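Peptide amidase (Stenotrophomonas maltophilia, PDB 1M22) probably hydrolyses amide bonds, as a peptide amidase of the amidase signature family that works through a serine nucleophile. Local coordinates at residues E329-L334 with E373-A378; D350-N355 with F366-L371; A412-T417 with L461-T466; P445-P450 with E475-Y480. One frame throughout, in Å; residues are numbered along the deposited sequence.

Contact 1: residues E329-L334 with E373-A378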
loop_
_atom_site.group_PDB
_atom_site.type_symbol
_atom_site.label_atom_id
_atom_site.label_comp_id
_atom_site.label_asym_id
_atom_site.label_seq_id
_atom_site.Cartn_x
_atom_site.Cartn_y
_atom_site.Cartn_z
ATOM N N GLU A 329 1.248 18.721 8.922
ATOM C CA GLU A 329 0.994 17.474 9.620
ATOM C C GLU A 329 2.233 16.596 9.744
ATOM O O GLU A 329 2.372 15.855 10.714
ATOM C CB GLU A 329 -0.157 16.726 8.939
ATOM C CG GLU A 329 -1.476 17.491 9.041
ATOM C CD GLU A 329 -2.669 16.731 8.500
ATOM O OE1 GLU A 329 -2.520 15.537 8.153
ATOM O OE2 GLU A 329 -3.764 17.331 8.427
ATOM N N PHE A 330 3.142 16.685 8.778
ATOM C CA PHE A 330 4.362 15.888 8.835
ATOM C C PHE A 330 5.218 16.305 10.032
ATOM O O PHE A 330 5.684 15.459 10.790
ATOM C CB PHE A 330 5.172 16.036 7.542
ATOM C CG PHE A 330 6.499 15.321 7.568
ATOM C CD1 PHE A 330 6.563 13.929 7.600
ATOM C CD2 PHE A 330 7.688 16.045 7.577
ATOM C CE1 PHE A 330 7.792 13.271 7.643
ATOM C CE2 PHE A 330 8.921 15.400 7.620
ATOM C CZ PHE A 330 8.976 14.010 7.653
ATOM N N LYS A 331 5.423 17.606 10.212
ATOM C CA LYS A 331 6.229 18.044 11.344
ATOM C C LYS A 331 5.569 17.645 12.659
ATOM O O LYS A 331 6.208 17.052 13.530
ATOM C CB LYS A 331 6.442 19.559 11.331
ATOM C CG LYS A 331 7.306 20.025 12.495
ATOM C CD LYS A 331 7.489 21.531 12.515
ATOM C CE LYS A 331 8.417 21.939 13.646
ATOM N NZ LYS A 331 8.653 23.410 13.663
ATOM N N ALA A 332 4.289 17.963 12.801
ATOM C CA ALA A 332 3.564 17.641 14.022
ATOM C C ALA A 332 3.534 16.141 14.296
ATOM O O ALA A 332 3.843 15.697 15.403
ATOM C CB ALA A 332 2.144 18.186 13.944
ATOM N N GLY A 333 3.170 15.363 13.279
ATOM C CA GLY A 333 3.089 13.922 13.438
ATOM C C GLY A 333 4.414 13.227 13.679
ATOM O O GLY A 333 4.512 12.347 14.541
ATOM N N LEU A 334 5.440 13.605 12.922
ATOM C CA LEU A 334 6.743 12.976 13.083
ATOM C C LEU A 334 7.317 13.235 14.470
ATOM O O LEU A 334 7.841 12.323 15.112
ATOM C CB LEU A 334 7.727 13.476 12.018
ATOM C CG LEU A 334 9.090 12.778 12.067
ATOM C CD1 LEU A 334 8.927 11.300 11.724
ATOM C CD2 LEU A 334 10.044 13.448 11.091
ATOM N N GLU A 373 11.234 22.473 4.531
ATOM C CA GLU A 373 10.025 23.280 4.458
ATOM C C GLU A 373 9.060 22.933 5.589
ATOM O O GLU A 373 8.450 23.817 6.187
ATOM C CB GLU A 373 9.332 23.108 3.104
ATOM C CG GLU A 373 8.028 23.884 3.001
ATOM C CD GLU A 373 7.600 24.154 1.571
ATOM O OE1 GLU A 373 7.806 23.278 0.707
ATOM O OE2 GLU A 373 7.039 25.243 1.319
ATOM N N ALA A 374 8.927 21.645 5.890
ATOM C CA ALA A 374 8.030 21.216 6.956
ATOM C C ALA A 374 8.471 21.747 8.321
ATOM O O ALA A 374 7.644 22.136 9.144
ATOM C CB ALA A 374 7.950 19.691 6.991
ATOM N N ASP A 375 9.778 21.779 8.560
ATOM C CA ASP A 375 10.280 22.249 9.845
ATOM C C ASP A 375 9.962 23.717 10.112
ATOM O O ASP A 375 9.885 24.138 11.268
ATOM C CB ASP A 375 11.790 22.027 9.939
ATOM C CG ASP A 375 12.309 22.180 11.353
ATOM O OD1 ASP A 375 11.739 21.536 12.259
ATOM O OD2 ASP A 375 13.283 22.935 11.561
ATOM N N ALA A 376 9.759 24.485 9.047
ATOM C CA ALA A 376 9.465 25.908 9.174
ATOM C C ALA A 376 7.985 26.231 9.357
ATOM O O ALA A 376 7.620 27.398 9.490
ATOM C CB ALA A 376 10.014 26.658 7.962
ATOM N N THR A 377 7.127 25.212 9.358
ATOM C CA THR A 377 5.699 25.462 9.541
ATOM C C THR A 377 5.425 25.856 10.990
ATOM O O THR A 377 6.046 25.336 11.915
ATOM C CB THR A 377 4.844 24.229 9.153
ATOM O OG1 THR A 377 5.238 23.090 9.930
ATOM C CG2 THR A 377 5.010 23.921 7.675
ATOM N N ALA A 378 4.493 26.785 11.175
ATOM C CA ALA A 378 4.148 27.292 12.499
ATOM C C ALA A 378 3.544 26.254 13.435
ATOM O O ALA A 378 4.044 26.033 14.539
ATOM C CB ALA A 378 3.200 28.479 12.364
HETATM O O HOH W 1 5.796 23.749 14.809
#
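Lys331 leaves its helix with CG anti to the backbone N (chi1 -179°), and every later torsion is also anti, which carries the ammonium group across to the C-terminal end of helix 369-375. NZ donates a hydrogen bond of 2.8 Å to Asp375 O, arriving tilted 30° from the carbonyl plane. The carboxylate of Asp375 adds a long salt bridge, OD1 standing 3.9 Å from Lys331 NZ, while the two side chains cross obliquely. A water accepts from NZ and donates to Ala378 O, extending the lysine's grip to the turn beyond the helix. Lysine suits this place because its methylenes can lie against the turn while its charged tip bonds Asp375 O; a positive charge beside the C-terminal carbonyls would be expected to be favourable there. CD passes 3.4 Å from Ala374 O, an oxygen that takes bonds from both N and OG1 of Thr377. The Thr377 OG1 bond, 2.7 Å long, comes in the carbonyl plane and ties the turn back to the helix. Apart from the polar contacts, Ala374 CB sits at the edge of the Phe330 ring, 3.7 Å from CD2, its small methyl allowing close approach. The contact thus joins the long helix 319-340 to the end of helix 369-375, with Leu348 of helix 348-357 touching Phe330, Ala374 and Asp375.

Contact 2: residues D350-N355 with F366-L371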
loop_
_atom_site.group_PDB
_atom_site.type_symbol
_atom_site.label_atom_id
_atom_site.label_comp_id
_atom_site.label_asym_id
_atom_site.label_seq_id
_atom_site.Cartn_x
_atom_site.Cartn_y
_atom_site.Cartn_z
ATOM N N ASP A 350 16.541 17.707 14.249
ATOM C CA ASP A 350 17.589 16.713 14.492
ATOM C C ASP A 350 17.806 15.859 13.250
ATOM O O ASP A 350 18.936 15.502 12.924
ATOM C CB ASP A 350 17.226 15.778 15.652
ATOM C CG ASP A 350 17.136 16.492 16.983
ATOM O OD1 ASP A 350 17.896 17.457 17.200
ATOM O OD2 ASP A 350 16.313 16.066 17.822
ATOM N N LEU A 351 16.716 15.516 12.567
ATOM C CA LEU A 351 16.810 14.700 11.360
ATOM C C LEU A 351 17.525 15.470 10.253
ATOM O O LEU A 351 18.397 14.931 9.571
ATOM C CB LEU A 351 15.413 14.280 10.889
ATOM C CG LEU A 351 15.338 13.540 9.549
ATOM C CD1 LEU A 351 16.193 12.283 9.594
ATOM C CD2 LEU A 351 13.886 13.195 9.242
ATOM N N ILE A 352 17.145 16.733 10.080
ATOM C CA ILE A 352 17.762 17.579 9.067
ATOM C C ILE A 352 19.261 17.695 9.338
ATOM O O ILE A 352 20.075 17.617 8.417
ATOM C CB ILE A 352 17.113 18.981 9.065
ATOM C CG1 ILE A 352 15.671 18.869 8.557
ATOM C CG2 ILE A 352 17.924 19.939 8.195
ATOM C CD1 ILE A 352 14.848 20.132 8.716
ATOM N N ALA A 353 19.618 17.859 10.609
ATOM C CA ALA A 353 21.020 17.973 10.997
ATOM C C ALA A 353 21.751 16.657 10.746
ATOM O O ALA A 353 22.902 16.651 10.307
ATOM C CB ALA A 353 21.126 18.362 12.467
ATOM N N PHE A 354 21.080 15.540 11.017
ATOM C CA PHE A 354 21.689 14.232 10.810
ATOM C C PHE A 354 22.039 14.013 9.344
ATOM O O PHE A 354 23.146 13.581 9.022
ATOM C CB PHE A 354 20.754 13.111 11.288
ATOM C CG PHE A 354 21.262 11.726 10.980
ATOM C CD1 PHE A 354 21.082 11.162 9.718
ATOM C CD2 PHE A 354 21.948 10.993 11.945
ATOM C CE1 PHE A 354 21.577 9.893 9.422
ATOM C CE2 PHE A 354 22.447 9.724 11.659
ATOM C CZ PHE A 354 22.262 9.173 10.394
ATOM N N ASN A 355 21.098 14.305 8.454
ATOM C CA ASN A 355 21.349 14.114 7.032
ATOM C C ASN A 355 22.495 14.991 6.541
ATOM O O ASN A 355 23.267 14.580 5.678
ATOM C CB ASN A 355 20.084 14.393 6.213
ATOM C CG ASN A 355 19.005 13.352 6.440
ATOM O OD1 ASN A 355 19.300 12.185 6.701
ATOM N ND2 ASN A 355 17.750 13.767 6.328
ATOM N N PHE A 366 19.634 13.178 -4.042
ATOM C CA PHE A 366 18.733 14.326 -3.995
ATOM C C PHE A 366 18.743 14.903 -2.581
ATOM O O PHE A 366 19.311 14.305 -1.669
ATOM C CB PHE A 366 17.305 13.954 -4.434
ATOM C CG PHE A 366 16.692 12.824 -3.660
ATOM C CD1 PHE A 366 17.004 11.502 -3.964
ATOM C CD2 PHE A 366 15.789 13.082 -2.633
ATOM C CE1 PHE A 366 16.423 10.450 -3.256
ATOM C CE2 PHE A 366 15.202 12.035 -1.920
ATOM C CZ PHE A 366 15.520 10.719 -2.233
ATOM N N GLY A 367 18.116 16.060 -2.402
ATOM C CA GLY A 367 18.127 16.713 -1.104
ATOM C C GLY A 367 17.062 16.355 -0.086
ATOM O O GLY A 367 16.489 15.261 -0.108
ATOM N N GLN A 368 16.815 17.292 0.826
ATOM C CA GLN A 368 15.823 17.113 1.881
ATOM C C GLN A 368 14.968 18.370 2.023
ATOM O O GLN A 368 14.631 18.792 3.133
ATOM C CB GLN A 368 16.515 16.774 3.209
ATOM C CG GLN A 368 17.454 17.851 3.747
ATOM C CD GLN A 368 18.121 17.436 5.046
ATOM O OE1 GLN A 368 17.614 16.581 5.770
ATOM N NE2 GLN A 368 19.257 18.053 5.358
ATOM N N GLU A 369 14.600 18.943 0.881
ATOM C CA GLU A 369 13.797 20.161 0.831
ATOM C C GLU A 369 12.446 20.087 1.533
ATOM O O GLU A 369 11.989 21.078 2.101
ATOM C CB GLU A 369 13.586 20.592 -0.625
ATOM C CG GLU A 369 14.883 20.871 -1.377
ATOM C CD GLU A 369 15.382 19.685 -2.187
ATOM O OE1 GLU A 369 15.071 18.527 -1.838
ATOM O OE2 GLU A 369 16.107 19.909 -3.179
ATOM N N LEU A 370 11.794 18.929 1.491
ATOM C CA LEU A 370 10.497 18.796 2.145
ATOM C C LEU A 370 10.653 18.807 3.663
ATOM O O LEU A 370 9.813 19.362 4.370
ATOM C CB LEU A 370 9.779 17.526 1.673
ATOM C CG LEU A 370 9.359 17.565 0.199
ATOM C CD1 LEU A 370 8.736 16.232 -0.186
ATOM C CD2 LEU A 370 8.371 18.703 -0.035
ATOM N N LEU A 371 11.727 18.199 4.163
ATOM C CA LEU A 371 11.975 18.200 5.602
ATOM C C LEU A 371 12.200 19.641 6.047
ATOM O O LEU A 371 11.663 20.083 7.060
ATOM C CB LEU A 371 13.218 17.380 5.954
ATOM C CG LEU A 371 13.260 15.898 5.576
ATOM C CD1 LEU A 371 14.478 15.258 6.222
ATOM C CD2 LEU A 371 11.988 15.196 6.047
#
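Gln368 reaches across to Ile352 and Asn355 of helix 348-357 and uses both ends of its amide there. Its CG lies between the backbone N and the carbonyl carbon (chi1 62°), and an anti chi2 then extends the chain toward the helix. NE2 donates to Ile352 O over 3.2 Å, with the acceptor close to the glutamine amide plane. On the other side of the amide, OE1 accepts from Asn355 ND2 at 2.9 Å. This second bond is straighter, 167° at the hydrogen; OE1 lies in the asparagine amide plane, whereas ND2 stands above the carbonyl plane of Gln368. The two amide planes are 51° apart. Held at both ends, the glutamine amide has its flip state defined by one donor and one acceptor, so the buried amide has one bond at each end.

Gln368 also holds the N-cap position of helix 369-375, and the contact pins the start of that helix to the side of helix 348-357. One turn further on, Leu371 supplies the apolar half. Its CD1 meets Leu351 CD2 at 3.7 Å, the two leucines crossing at about a right angle, and also lies 3.6 Å from Asn355 ND2. The branched Ile352 serves two neighbours: CG2 lies 3.7 Å from Gln368 NE2, while the Ile352 and Leu371 side chains slide past each other in opposite directions, CG1 3.9 Å from Leu371 CB. From there Ile352 CD1 reaches the backbone, 3.6 Å from Leu371 O.

Contact 3: residues A412-T417 with L461-T466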
loop_
_atom_site.group_PDB
_atom_site.type_symbol
_atom_site.label_atom_id
_atom_site.label_comp_id
_atom_site.label_asym_id
_atom_site.label_seq_id
_atom_site.Cartn_x
_atom_site.Cartn_y
_atom_site.Cartn_z
ATOM N N ALA A 412 -19.107 3.350 -8.001
ATOM C CA ALA A 412 -17.667 3.537 -7.999
ATOM C C ALA A 412 -17.205 4.266 -9.245
ATOM O O ALA A 412 -17.939 4.388 -10.233
ATOM C CB ALA A 412 -16.963 2.185 -7.908
ATOM N N LEU A 413 -15.976 4.761 -9.173
ATOM C CA LEU A 413 -15.339 5.443 -10.285
ATOM C C LEU A 413 -14.148 4.564 -10.636
ATOM O O LEU A 413 -13.503 4.007 -9.746
ATOM C CB LEU A 413 -14.846 6.827 -9.858
ATOM C CG LEU A 413 -15.918 7.760 -9.291
ATOM C CD1 LEU A 413 -15.283 9.052 -8.802
ATOM C CD2 LEU A 413 -16.955 8.047 -10.363
ATOM N N VAL A 414 -13.869 4.414 -11.923
ATOM C CA VAL A 414 -12.729 3.611 -12.346
ATOM C C VAL A 414 -11.894 4.352 -13.377
ATOM O O VAL A 414 -12.374 5.269 -14.050
ATOM C CB VAL A 414 -13.156 2.247 -12.940
ATOM C CG1 VAL A 414 -13.959 1.466 -11.916
ATOM C CG2 VAL A 414 -13.945 2.453 -14.220
ATOM N N ALA A 415 -10.636 3.948 -13.491
ATOM C CA ALA A 415 -9.711 4.565 -14.429
ATOM C C ALA A 415 -8.408 3.797 -14.381
ATOM O O ALA A 415 -8.191 2.987 -13.481
ATOM C CB ALA A 415 -9.450 6.012 -14.020
ATOM N N PRO A 416 -7.533 4.010 -15.374
ATOM C CA PRO A 416 -6.256 3.294 -15.320
ATOM C C PRO A 416 -5.600 3.901 -14.077
ATOM O O PRO A 416 -5.768 5.093 -13.815
ATOM C CB PRO A 416 -5.550 3.742 -16.597
ATOM C CG PRO A 416 -6.679 4.076 -17.525
ATOM C CD PRO A 416 -7.661 4.782 -16.620
ATOM N N THR A 417 -4.868 3.106 -13.307
ATOM C CA THR A 417 -4.237 3.623 -12.099
ATOM C C THR A 417 -3.136 4.637 -12.395
ATOM O O THR A 417 -3.084 5.715 -11.799
ATOM C CB THR A 417 -3.662 2.469 -11.265
ATOM O OG1 THR A 417 -4.702 1.513 -11.026
ATOM C CG2 THR A 417 -3.121 2.975 -9.931
ATOM N N LEU A 461 -6.172 -1.358 -13.075
ATOM C CA LEU A 461 -7.477 -0.711 -13.140
ATOM C C LEU A 461 -7.804 -0.254 -11.718
ATOM O O LEU A 461 -7.855 -1.065 -10.779
ATOM C CB LEU A 461 -8.545 -1.694 -13.626
ATOM C CG LEU A 461 -9.967 -1.134 -13.718
ATOM C CD1 LEU A 461 -10.023 -0.032 -14.768
ATOM C CD2 LEU A 461 -10.927 -2.258 -14.069
ATOM N N LEU A 462 -8.015 1.047 -11.566
ATOM C CA LEU A 462 -8.310 1.644 -10.270
ATOM C C LEU A 462 -9.801 1.776 -10.001
ATOM O O LEU A 462 -10.564 2.176 -10.881
ATOM C CB LEU A 462 -7.681 3.035 -10.197
ATOM C CG LEU A 462 -7.902 3.835 -8.914
ATOM C CD1 LEU A 462 -7.035 3.273 -7.807
ATOM C CD2 LEU A 462 -7.560 5.297 -9.164
ATOM N N PHE A 463 -10.200 1.425 -8.782
ATOM C CA PHE A 463 -11.584 1.554 -8.328
ATOM C C PHE A 463 -11.571 2.516 -7.139
ATOM O O PHE A 463 -10.747 2.376 -6.232
ATOM C CB PHE A 463 -12.163 0.224 -7.824
ATOM C CG PHE A 463 -12.392 -0.809 -8.893
ATOM C CD1 PHE A 463 -11.324 -1.512 -9.438
ATOM C CD2 PHE A 463 -13.682 -1.111 -9.325
ATOM C CE1 PHE A 463 -11.535 -2.507 -10.395
ATOM C CE2 PHE A 463 -13.904 -2.103 -10.281
ATOM C CZ PHE A 463 -12.827 -2.801 -10.816
ATOM N N MET A 464 -12.473 3.493 -7.142
ATOM C CA MET A 464 -12.580 4.444 -6.032
ATOM C C MET A 464 -14.043 4.557 -5.617
ATOM O O MET A 464 -14.940 4.511 -6.461
ATOM C CB MET A 464 -12.062 5.833 -6.424
ATOM C CG MET A 464 -10.565 5.905 -6.720
ATOM S SD MET A 464 -9.956 7.609 -6.882
ATOM C CE MET A 464 -10.750 8.105 -8.409
ATOM N N GLY A 465 -14.275 4.694 -4.316
ATOM C CA GLY A 465 -15.632 4.818 -3.813
ATOM C C GLY A 465 -15.699 5.825 -2.683
ATOM O O GLY A 465 -14.687 6.421 -2.315
ATOM N N THR A 466 -16.888 6.022 -2.123
ATOM C CA THR A 466 -17.028 6.967 -1.026
ATOM C C THR A 466 -16.575 6.311 0.280
ATOM O O THR A 466 -16.276 5.117 0.322
ATOM C CB THR A 466 -18.486 7.471 -0.900
ATOM O OG1 THR A 466 -18.525 8.588 -0.004
ATOM C CG2 THR A 466 -19.399 6.370 -0.375
#
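Val414 and Phe463 face each other as a non-hydrogen-bonded pair, their side chains side by side and pointing the same way. From the valine's CB, 3.3 Å from Leu462 O, the branch CG1 lies beside the backbone N (chi1 -58°), anti to the carbonyl carbon, and comes over one face of the Phe463 ring. There it makes a CH-pi contact, 4.1 Å from the ring centroid and 28° off the normal, with CD2 its nearest ring atom. A beta-branched residue suits the place: it fits the extended backbone, and a short branch can lie on the face of the neighbouring ring. Leu461 extends the same apolar surface, its CD1 approaching Val414 CB.

On either side of this pair the backbones are joined by two hydrogen-bonded pairs. Leu413 and Met464 exchange bonds in both directions, that from Leu413 N to Met464 O being 2.9 Å long. Ala415 and Leu462 do the same less evenly: Leu462 N reaches Ala415 O at 2.7 Å, whereas the return bond from Ala415 N to Leu462 O is 3.2 Å and more bent. Leu462 O also receives a close CA-H contact from Val414, 3.0 Å from its CA. Beyond Pro416 the chain turns, and Thr417 OG1 rests 3.4 Å from Leu462 CB while it is hydrogen-bonded to Thr448 OG1.

This is regular antiparallel pairing of strands 412-416 and 457-464, inside the eleven-stranded mixed sheet that forms the core of this amidase signature enzyme between its helical layers.

Contact 4: residues P445-P450 with E475-Y480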
loop_
_atom_site.group_PDB
_atom_site.type_symbol
_atom_site.label_atom_id
_atom_site.label_comp_id
_atom_site.label_asym_id
_atom_site.label_seq_id
_atom_site.Cartn_x
_atom_site.Cartn_y
_atom_site.Cartn_z
ATOM N N PRO A 445 -11.718 5.129 0.152
ATOM C CA PRO A 445 -11.076 3.900 -0.320
ATOM C C PRO A 445 -10.804 3.812 -1.820
ATOM O O PRO A 445 -11.575 4.305 -2.646
ATOM C CB PRO A 445 -12.039 2.813 0.152
ATOM C CG PRO A 445 -13.379 3.484 -0.018
ATOM C CD PRO A 445 -13.122 4.880 0.538
ATOM N N SER A 446 -9.682 3.184 -2.151
ATOM C CA SER A 446 -9.287 2.968 -3.535
ATOM C C SER A 446 -8.670 1.575 -3.612
ATOM O O SER A 446 -8.131 1.073 -2.626
ATOM C CB SER A 446 -8.301 4.040 -4.007
ATOM O OG SER A 446 -7.114 4.040 -3.245
ATOM N N LEU A 447 -8.753 0.955 -4.782
ATOM C CA LEU A 447 -8.266 -0.406 -4.958
ATOM C C LEU A 447 -7.864 -0.615 -6.408
ATOM O O LEU A 447 -8.655 -0.349 -7.315
ATOM C CB LEU A 447 -9.401 -1.368 -4.582
ATOM C CG LEU A 447 -9.223 -2.874 -4.371
ATOM C CD1 LEU A 447 -10.540 -3.463 -3.872
ATOM C CD2 LEU A 447 -8.800 -3.542 -5.664
ATOM N N THR A 448 -6.638 -1.081 -6.633
ATOM C CA THR A 448 -6.180 -1.333 -7.992
ATOM C C THR A 448 -6.063 -2.834 -8.241
ATOM O O THR A 448 -5.618 -3.583 -7.373
ATOM C CB THR A 448 -4.817 -0.635 -8.279
ATOM O OG1 THR A 448 -4.442 -0.866 -9.644
ATOM C CG2 THR A 448 -3.727 -1.159 -7.359
ATOM N N VAL A 449 -6.489 -3.256 -9.428
ATOM C CA VAL A 449 -6.447 -4.656 -9.851
ATOM C C VAL A 449 -5.730 -4.736 -11.198
ATOM O O VAL A 449 -5.975 -3.923 -12.084
ATOM C CB VAL A 449 -7.873 -5.240 -10.041
ATOM C CG1 VAL A 449 -7.790 -6.712 -10.443
ATOM C CG2 VAL A 449 -8.681 -5.073 -8.769
ATOM N N PRO A 450 -4.830 -5.716 -11.367
ATOM C CA PRO A 450 -4.117 -5.847 -12.641
ATOM C C PRO A 450 -5.080 -5.959 -13.822
ATOM O O PRO A 450 -6.054 -6.711 -13.759
ATOM C CB PRO A 450 -3.312 -7.126 -12.449
ATOM C CG PRO A 450 -2.992 -7.094 -10.987
ATOM C CD PRO A 450 -4.315 -6.677 -10.374
ATOM N N GLU A 475 -16.309 -6.349 -3.789
ATOM C CA GLU A 475 -17.218 -7.160 -4.600
ATOM C C GLU A 475 -16.994 -6.877 -6.080
ATOM O O GLU A 475 -16.908 -7.794 -6.898
ATOM C CB GLU A 475 -18.687 -6.836 -4.309
ATOM C CG GLU A 475 -19.159 -6.987 -2.886
ATOM C CD GLU A 475 -20.651 -6.720 -2.767
ATOM O OE1 GLU A 475 -21.129 -5.724 -3.360
ATOM O OE2 GLU A 475 -21.345 -7.498 -2.080
ATOM N N MET A 476 -16.929 -5.593 -6.423
ATOM C CA MET A 476 -16.748 -5.187 -7.807
ATOM C C MET A 476 -15.382 -5.562 -8.366
ATOM O O MET A 476 -15.279 -6.078 -9.483
ATOM C CB MET A 476 -16.994 -3.681 -7.928
ATOM C CG MET A 476 -18.444 -3.309 -7.622
ATOM S SD MET A 476 -18.824 -1.550 -7.713
ATOM C CE MET A 476 -18.812 -1.303 -9.393
ATOM N N ALA A 477 -14.337 -5.312 -7.585
ATOM C CA ALA A 477 -12.978 -5.629 -8.002
ATOM C C ALA A 477 -12.799 -7.136 -8.174
ATOM O O ALA A 477 -12.159 -7.590 -9.119
ATOM C CB ALA A 477 -11.984 -5.088 -6.980
ATOM N N TYR A 478 -13.365 -7.912 -7.257
ATOM C CA TYR A 478 -13.264 -9.363 -7.337
ATOM C C TYR A 478 -13.979 -9.880 -8.585
ATOM O O TYR A 478 -13.449 -10.719 -9.313
ATOM C CB TYR A 478 -13.881 -10.004 -6.094
ATOM C CG TYR A 478 -13.812 -11.512 -6.086
ATOM C CD1 TYR A 478 -12.609 -12.175 -5.837
ATOM C CD2 TYR A 478 -14.949 -12.281 -6.331
ATOM C CE1 TYR A 478 -12.541 -13.566 -5.830
ATOM C CE2 TYR A 478 -14.892 -13.675 -6.327
ATOM C CZ TYR A 478 -13.686 -14.308 -6.076
ATOM O OH TYR A 478 -13.615 -15.685 -6.064
ATOM N N ALA A 479 -15.185 -9.378 -8.831
ATOM C CA ALA A 479 -15.954 -9.804 -9.999
ATOM C C ALA A 479 -15.188 -9.504 -11.285
ATOM O O ALA A 479 -15.192 -10.301 -12.223
ATOM C CB ALA A 479 -17.307 -9.106 -10.014
ATOM N N TYR A 480 -14.535 -8.348 -11.334
ATOM C CA TYR A 480 -13.755 -7.978 -12.509
ATOM C C TYR A 480 -12.548 -8.906 -12.651
ATOM O O TYR A 480 -12.267 -9.428 -13.732
ATOM C CB TYR A 480 -13.257 -6.533 -12.395
ATOM C CG TYR A 480 -12.185 -6.208 -13.411
ATOM C CD1 TYR A 480 -12.502 -6.017 -14.756
ATOM C CD2 TYR A 480 -10.841 -6.187 -13.043
ATOM C CE1 TYR A 480 -11.504 -5.824 -15.711
ATOM C CE2 TYR A 480 -9.838 -5.998 -13.988
ATOM C CZ TYR A 480 -10.175 -5.819 -15.315
ATOM O OH TYR A 480 -9.174 -5.670 -16.248
#
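Ala477 meets the strand through a single methyl, which lies against both Leu447 and Val449, and every contact of side chain with side chain here is apolar. Leu447 presents both branch ends to Ala477 CB, CD1 and CD2 each at 3.8 Å. Its CG is anti to the backbone N (chi1 -168°), which directs the branch point out from the strand toward the helix. Val449, two residues on and therefore on the same face of the strand, brings CG2 to 3.8 Å from the same Ala477 CB. Alanine suits the position because its short side chain lets the helix settle close over two larger residues; the axes of the short segments approach to 9.4 Å and run nearly parallel, 4° apart.

The aromatic contacts come one helical turn later, at Tyr480. Val449 divides its two branches between the two helix residues: CG1, anti to the backbone N (chi1 -178°), lies at the ring's edge near its plane, 4.0 Å from Tyr480 CD2. The valine and tyrosine side chains slide past each other in opposite directions. At the same edge Pro450 O stands 3.9 Å from Tyr480 CE2, a contact between a polar atom and an aromatic C-H.

The interface between these two segments is apolar packing, with no hydrogen bond across it. As in an alpha/beta layered fold, helix 470-484, which follows strand 457-464, covers one face of the mixed sheet, where Tyr480 also touches Leu461 and Phe463; the other face, through Thr448, packs on Val191, Ala194 and Ala195 of helix 191-196.

Following the chain from the N terminus, helix 319-340 comes first and helix 348-357 next. Contact 2 closes the short loop from 348-357 to the start of helix 369-375, and contact 1 then closes a longer loop around it, so contact 2 is nested within contact 1. The two touch, Phe330 CE2 meeting Leu371 CD2 at 3.5 Å, and tie three helices into one group. Contacts 3 and 4 come later, and their segments alternate along the chain: 412-417, 445-450, 461-466, 475-480. They cross and meet directly through neighbouring strands 446-454 and 457-464, joining the sheet to helix 470-484. Contacts 1 and 4 lie on opposite sides of the chain's centre.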